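Local coordinates for alginate lyase (Aplysia kurodai, PDB 5GMT), which probably cleaves alginate by elimination, with specificity for polymannuronate, as a eukaryotic member of polysaccharide lyase family 14, at residues Gly208-Cys213 with Asn227-Arg232; Glu197-Thr202 with Ser274-Gly279. All blocks are in the same frame, centred on the assembly; numbering follows the deposited sequence.

Contacts 1 and 2 lie side by side at one end of an antiparallel beta-sandwich, consistent with the jelly roll of its concanavalin-like clan, their centres about 7 Å apart. They share a sheet: strand 191-199, whose last residues open the segment 197-202, pairs with strand 208-216 of contact 1, which pairs with strand 222-229. Contact 1 is nested within the stretch of chain, much of it strand, that contact 2 closes by bringing the C-terminal tail back to residues 197-202. Two hydrogen bonds connect them, from Trp209 NE1 to Ala276 O and from Met231 N to Asn201 OD1. Tail, hairpin end and the chain leaving strand 191-199 are thus fastened together at one edge of the protein.

Contact 1 of 2, residues Gly208-Cys213 with Asn227-Arg232; sequences GWVKIC and NHLRMR
The indole of Trp209 has Lys211 CB at its edge, in the ring plane; beyond these segments the ring stacks with His199, and NE1 donates to Ala276 O. Over one face of the His228 imidazole, offset toward its rim, sits Asn227 OD1, 3.2 Å above the plane, while NE2 bonds Gly279 O. The backbones meet at Gly208. Its N donates to Leu229 O over 2.8 Å, in the carbonyl plane. Leu229 N reaches Gly208 O at 3.0 Å, a nearly straight bond (168°) that arrives from above the carbonyl plane. A water gives Gly208 O a second hydrogen bond and accepts from His228 N, bridging the two where direct geometry is poor. Glycine suits this place because a beta carbon would lie only 2.7 Å from Met231 SD. On the face of Val210 and Leu229, Val210 CG2 touches Leu229 CD1 and Met231 CE, each at 3.9 Å; the flexible thioether, bent at chi2, brings its methyl beside Trp209 N. Val210 also packs on Leu139 and Leu151 of the opposing sheet. With His228 in the left-handed backbone region (phi 54°, psi 52°) and both His228 and Leu229 set against Gly208, the hairpin 208-216/222-229 finishes in a G1 beta bulge.

Contact 2 of 2, residues Glu197-Thr202 with Ser274-Gly279; sequences EVHINT and SHAVVG
Two hydrogen bonds join the segments, both donated by 274-279, a histidine ring accepting one and donating the other. Ala276 N donates to His199 ND1 over 2.9 Å, near the ring plane and fairly straight (162°). His275 NE2 donates to Ile200 O at 2.8 Å, in the plane of both ring and carbonyl; CG anti to the backbone N (chi1 -168°) swings the ring there. On its other edge His199 NE2 donates to the anti lone pair of Glu197 OE2 at 2.8 Å, which, with the bond at ND1, holds the ring's rotation and would probably make ND1 a better acceptor. Histidine suits the place, offering acceptor and donor on one ring. An alanine at His199 would remove both ring nitrogens and would probably leave the C-terminal tail more loosely held. The two imidazoles meet rim to rim, planes 16° apart, and His199 CE1 lies 3.2 Å from Ser274 O. In packing, Val277 CG1 lies 3.6 Å from Ile200 O and against Thr202 OG1, whose hydrogen bond goes to Asp207. Strand 191-199 runs between strands 92-102 and 208-216; both histidines touch Ala92 of the former, and backbone hydrogen bonds tie His199 to Trp209 of the latter.

Contact 1 of 2, residues Gly208-Cys213 with Asn227-Arg232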
loop_
_atom_site.group_PDB
_atom_site.type_symbol
_atom_site.label_atom_id
_atom_site.label_comp_id
_atom_site.label_asym_id
_atom_site.label_seq_id
_atom_site.Cartn_x
_atom_site.Cartn_y
_atom_site.Cartn_z
ATOM N N GLY A 208 12.850 -13.124 -3.409
ATOM C CA GLY A 208 11.997 -12.012 -3.811
ATOM C C GLY A 208 12.505 -10.741 -3.151
ATOM O O GLY A 208 13.294 -10.812 -2.204
ATOM N N TRP A 209 12.066 -9.579 -3.635
ATOM C CA TRP A 209 12.436 -8.333 -2.978
ATOM C C TRP A 209 11.449 -7.206 -3.214
ATOM O O TRP A 209 10.643 -7.242 -4.149
ATOM C CB TRP A 209 13.835 -7.885 -3.429
ATOM C CG TRP A 209 14.052 -7.803 -4.923
ATOM C CD1 TRP A 209 14.395 -8.828 -5.760
ATOM C CD2 TRP A 209 13.998 -6.623 -5.741
ATOM N NE1 TRP A 209 14.533 -8.365 -7.048
ATOM C CE2 TRP A 209 14.300 -7.012 -7.060
ATOM C CE3 TRP A 209 13.716 -5.278 -5.485
ATOM C CZ2 TRP A 209 14.332 -6.102 -8.121
ATOM C CZ3 TRP A 209 13.741 -4.374 -6.543
ATOM C CH2 TRP A 209 14.046 -4.791 -7.838
ATOM N N VAL A 210 11.515 -6.209 -2.337
ATOM C CA VAL A 210 10.704 -5.009 -2.455
ATOM C C VAL A 210 11.600 -3.786 -2.250
ATOM O O VAL A 210 12.328 -3.693 -1.258
ATOM C CB VAL A 210 9.554 -4.985 -1.423
ATOM C CG1 VAL A 210 8.701 -3.742 -1.611
ATOM C CG2 VAL A 210 8.687 -6.253 -1.533
ATOM N N LYS A 211 11.551 -2.859 -3.192
ATOM C CA LYS A 211 12.294 -1.608 -3.063
ATOM C C LYS A 211 11.298 -0.465 -3.024
ATOM O O LYS A 211 10.498 -0.293 -3.946
ATOM C CB LYS A 211 13.279 -1.432 -4.227
ATOM C CG LYS A 211 14.078 -0.123 -4.161
ATOM C CD LYS A 211 14.950 0.091 -5.393
ATOM C CE LYS A 211 15.731 1.392 -5.260
ATOM N NZ LYS A 211 16.584 1.686 -6.442
ATOM N N ILE A 212 11.332 0.299 -1.941
ATOM C CA ILE A 212 10.451 1.436 -1.789
ATOM C C ILE A 212 11.273 2.714 -1.793
ATOM O O ILE A 212 12.262 2.814 -1.068
ATOM C CB ILE A 212 9.645 1.338 -0.481
ATOM C CG1 ILE A 212 8.668 0.149 -0.548
ATOM C CG2 ILE A 212 8.925 2.656 -0.193
ATOM C CD1 ILE A 212 7.967 -0.105 0.772
ATOM N N CYS A 213 10.878 3.679 -2.617
ATOM C CA CYS A 213 11.520 4.985 -2.594
ATOM C C CYS A 213 10.454 6.014 -2.286
ATOM O O CYS A 213 9.351 5.948 -2.821
ATOM C CB CYS A 213 12.206 5.298 -3.923
ATOM S SG CYS A 213 13.598 4.224 -4.298
ATOM N N ASN A 227 15.268 -7.300 0.833
ATOM C CA ASN A 227 15.501 -8.448 -0.021
ATOM C C ASN A 227 15.385 -9.751 0.744
ATOM O O ASN A 227 15.010 -9.754 1.922
ATOM C CB ASN A 227 16.839 -8.338 -0.749
ATOM C CG ASN A 227 17.993 -8.147 0.163
ATOM O OD1 ASN A 227 18.049 -8.712 1.265
ATOM N ND2 ASN A 227 18.952 -7.333 -0.286
ATOM N N HIS A 228 15.638 -10.845 0.036
ATOM C CA HIS A 228 15.512 -12.188 0.587
ATOM C C HIS A 228 14.141 -12.443 1.205
ATOM O O HIS A 228 14.031 -12.898 2.352
ATOM C CB HIS A 228 16.627 -12.422 1.595
ATOM C CG HIS A 228 17.992 -12.282 0.995
ATOM N ND1 HIS A 228 19.063 -11.762 1.684
ATOM C CD2 HIS A 228 18.448 -12.562 -0.252
ATOM C CE1 HIS A 228 20.129 -11.747 0.897
ATOM N NE2 HIS A 228 19.783 -12.228 -0.281
ATOM N N LEU A 229 13.104 -12.157 0.418
ATOM C CA LEU A 229 11.718 -12.377 0.816
ATOM C C LEU A 229 11.069 -13.536 0.084
ATOM O O LEU A 229 11.390 -13.811 -1.073
ATOM C CB LEU A 229 10.876 -11.131 0.543
ATOM C CG LEU A 229 11.284 -9.858 1.271
ATOM C CD1 LEU A 229 10.249 -8.769 0.967
ATOM C CD2 LEU A 229 11.436 -10.082 2.775
ATOM N N ARG A 230 10.145 -14.200 0.767
ATOM C CA ARG A 230 9.264 -15.168 0.136
ATOM C C ARG A 230 7.842 -14.607 0.121
ATOM O O ARG A 230 7.312 -14.245 1.179
ATOM C CB ARG A 230 9.305 -16.504 0.889
ATOM C CG ARG A 230 8.230 -17.459 0.450
ATOM C CD ARG A 230 8.475 -18.843 0.991
ATOM N NE ARG A 230 9.565 -19.502 0.291
ATOM C CZ ARG A 230 10.593 -20.101 0.886
ATOM N NH1 ARG A 230 10.682 -20.135 2.202
ATOM N NH2 ARG A 230 11.530 -20.682 0.154
ATOM N N MET A 231 7.245 -14.502 -1.068
ATOM C CA MET A 231 5.870 -14.030 -1.203
ATOM C C MET A 231 4.912 -15.178 -1.498
ATOM O O MET A 231 3.723 -15.108 -1.189
ATOM C CB MET A 231 5.749 -12.985 -2.317
ATOM C CG MET A 231 6.405 -11.649 -2.011
ATOM S SD MET A 231 8.181 -11.729 -2.291
ATOM C CE MET A 231 8.538 -9.979 -2.560
ATOM N N ARG A 232 5.430 -16.232 -2.120
ATOM C CA ARG A 232 4.562 -17.315 -2.569
ATOM C C ARG A 232 5.245 -18.677 -2.425
ATOM O O ARG A 232 6.477 -18.769 -2.429
ATOM C CB ARG A 232 4.154 -17.080 -4.019
ATOM C CG ARG A 232 5.356 -16.948 -4.932
ATOM C CD ARG A 232 4.986 -16.885 -6.400
ATOM N NE ARG A 232 6.188 -16.865 -7.228
ATOM C CZ ARG A 232 6.196 -17.071 -8.538
ATOM N NH1 ARG A 232 5.065 -17.324 -9.185
ATOM N NH2 ARG A 232 7.347 -17.043 -9.200
HETATM O O HOH W 1 16.023 -10.618 -2.654
#

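Contact 2 of 2, residues Glu197-Thr202 with Ser274-Gly279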
loop_
_atom_site.group_PDB
_atom_site.type_symbol
_atom_site.label_atom_id
_atom_site.label_comp_id
_atom_site.label_asym_id
_atom_site.label_seq_id
_atom_site.Cartn_x
_atom_site.Cartn_y
_atom_site.Cartn_z
ATOM N N GLU A 197 8.622 -1.164 -5.894
ATOM C CA GLU A 197 8.976 -2.144 -6.901
ATOM C C GLU A 197 9.062 -3.517 -6.255
ATOM O O GLU A 197 9.766 -3.709 -5.269
ATOM C CB GLU A 197 10.304 -1.795 -7.585
ATOM C CG GLU A 197 10.723 -2.858 -8.600
ATOM C CD GLU A 197 11.800 -2.391 -9.572
ATOM O OE1 GLU A 197 12.343 -1.286 -9.388
ATOM O OE2 GLU A 197 12.105 -3.143 -10.526
ATOM N N VAL A 198 8.310 -4.460 -6.807
ATOM C CA VAL A 198 8.181 -5.771 -6.201
ATOM C C VAL A 198 8.547 -6.856 -7.197
ATOM O O VAL A 198 7.986 -6.906 -8.288
ATOM C CB VAL A 198 6.741 -6.034 -5.703
ATOM C CG1 VAL A 198 6.628 -7.460 -5.136
ATOM C CG2 VAL A 198 6.331 -5.005 -4.660
ATOM N N HIS A 199 9.494 -7.710 -6.826
ATOM C CA HIS A 199 9.808 -8.895 -7.621
ATOM C C HIS A 199 9.556 -10.102 -6.736
ATOM O O HIS A 199 10.225 -10.276 -5.715
ATOM C CB HIS A 199 11.260 -8.867 -8.124
ATOM C CG HIS A 199 11.526 -7.783 -9.122
ATOM N ND1 HIS A 199 12.026 -8.038 -10.380
ATOM C CD2 HIS A 199 11.326 -6.444 -9.059
ATOM C CE1 HIS A 199 12.130 -6.903 -11.047
ATOM N NE2 HIS A 199 11.720 -5.919 -10.266
ATOM N N ILE A 200 8.580 -10.930 -7.101
ATOM C CA ILE A 200 8.220 -12.020 -6.213
ATOM C C ILE A 200 9.249 -13.125 -6.364
ATOM O O ILE A 200 9.990 -13.168 -7.348
ATOM C CB ILE A 200 6.781 -12.551 -6.470
ATOM C CG1 ILE A 200 6.614 -13.079 -7.895
ATOM C CG2 ILE A 200 5.751 -11.462 -6.189
ATOM C CD1 ILE A 200 5.168 -13.558 -8.159
ATOM N N ASN A 201 9.324 -13.990 -5.364
ATOM C CA ASN A 201 10.351 -15.024 -5.323
ATOM C C ASN A 201 10.186 -16.126 -6.353
ATOM O O ASN A 201 9.079 -16.430 -6.808
ATOM C CB ASN A 201 10.385 -15.662 -3.938
ATOM C CG ASN A 201 9.066 -16.330 -3.580
ATOM O OD1 ASN A 201 8.054 -15.652 -3.387
ATOM N ND2 ASN A 201 9.072 -17.673 -3.485
ATOM N N THR A 202 11.311 -16.726 -6.712
ATOM C CA THR A 202 11.296 -18.049 -7.323
ATOM C C THR A 202 10.663 -19.005 -6.330
ATOM O O THR A 202 11.021 -18.992 -5.153
ATOM C CB THR A 202 12.707 -18.525 -7.649
ATOM O OG1 THR A 202 13.396 -17.490 -8.367
ATOM C CG2 THR A 202 12.666 -19.807 -8.486
ATOM N N SER A 274 11.139 -6.226 -16.272
ATOM C CA SER A 274 11.575 -7.611 -16.375
ATOM C C SER A 274 11.818 -8.185 -14.991
ATOM O O SER A 274 12.467 -7.554 -14.155
ATOM C CB SER A 274 12.852 -7.711 -17.207
ATOM O OG SER A 274 12.627 -7.302 -18.542
ATOM N N HIS A 275 11.296 -9.383 -14.756
ATOM C CA HIS A 275 11.484 -10.074 -13.480
ATOM C C HIS A 275 12.963 -10.354 -13.214
ATOM O O HIS A 275 13.657 -10.906 -14.055
ATOM C CB HIS A 275 10.679 -11.376 -13.472
ATOM C CG HIS A 275 10.570 -12.007 -12.120
ATOM N ND1 HIS A 275 10.563 -13.373 -11.935
ATOM C CD2 HIS A 275 10.446 -11.459 -10.888
ATOM C CE1 HIS A 275 10.443 -13.641 -10.648
ATOM N NE2 HIS A 275 10.371 -12.497 -9.989
ATOM N N ALA A 276 13.452 -9.939 -12.048
ATOM C CA ALA A 276 14.840 -10.180 -11.677
ATOM C C ALA A 276 14.937 -10.473 -10.184
ATOM O O ALA A 276 14.835 -9.569 -9.363
ATOM C CB ALA A 276 15.711 -8.984 -12.041
ATOM N N VAL A 277 15.137 -11.735 -9.826
ATOM C CA VAL A 277 15.223 -12.081 -8.413
ATOM C C VAL A 277 16.630 -11.840 -7.890
ATOM O O VAL A 277 17.578 -11.697 -8.669
ATOM C CB VAL A 277 14.822 -13.542 -8.170
ATOM C CG1 VAL A 277 13.369 -13.762 -8.593
ATOM C CG2 VAL A 277 15.753 -14.474 -8.924
ATOM N N VAL A 278 16.755 -11.769 -6.566
ATOM C CA VAL A 278 18.051 -11.565 -5.931
ATOM C C VAL A 278 18.245 -12.600 -4.842
ATOM O O VAL A 278 17.555 -12.570 -3.822
ATOM C CB VAL A 278 18.182 -10.149 -5.345
ATOM C CG1 VAL A 278 19.494 -10.022 -4.582
ATOM C CG2 VAL A 278 18.121 -9.133 -6.458
ATOM N N GLY A 279 19.160 -13.533 -5.091
ATOM C CA GLY A 279 19.458 -14.604 -4.166
ATOM C C GLY A 279 20.351 -14.204 -3.004
ATOM O O GLY A 279 20.695 -13.032 -2.797
ATOM O OXT GLY A 279 20.724 -15.069 -2.214
#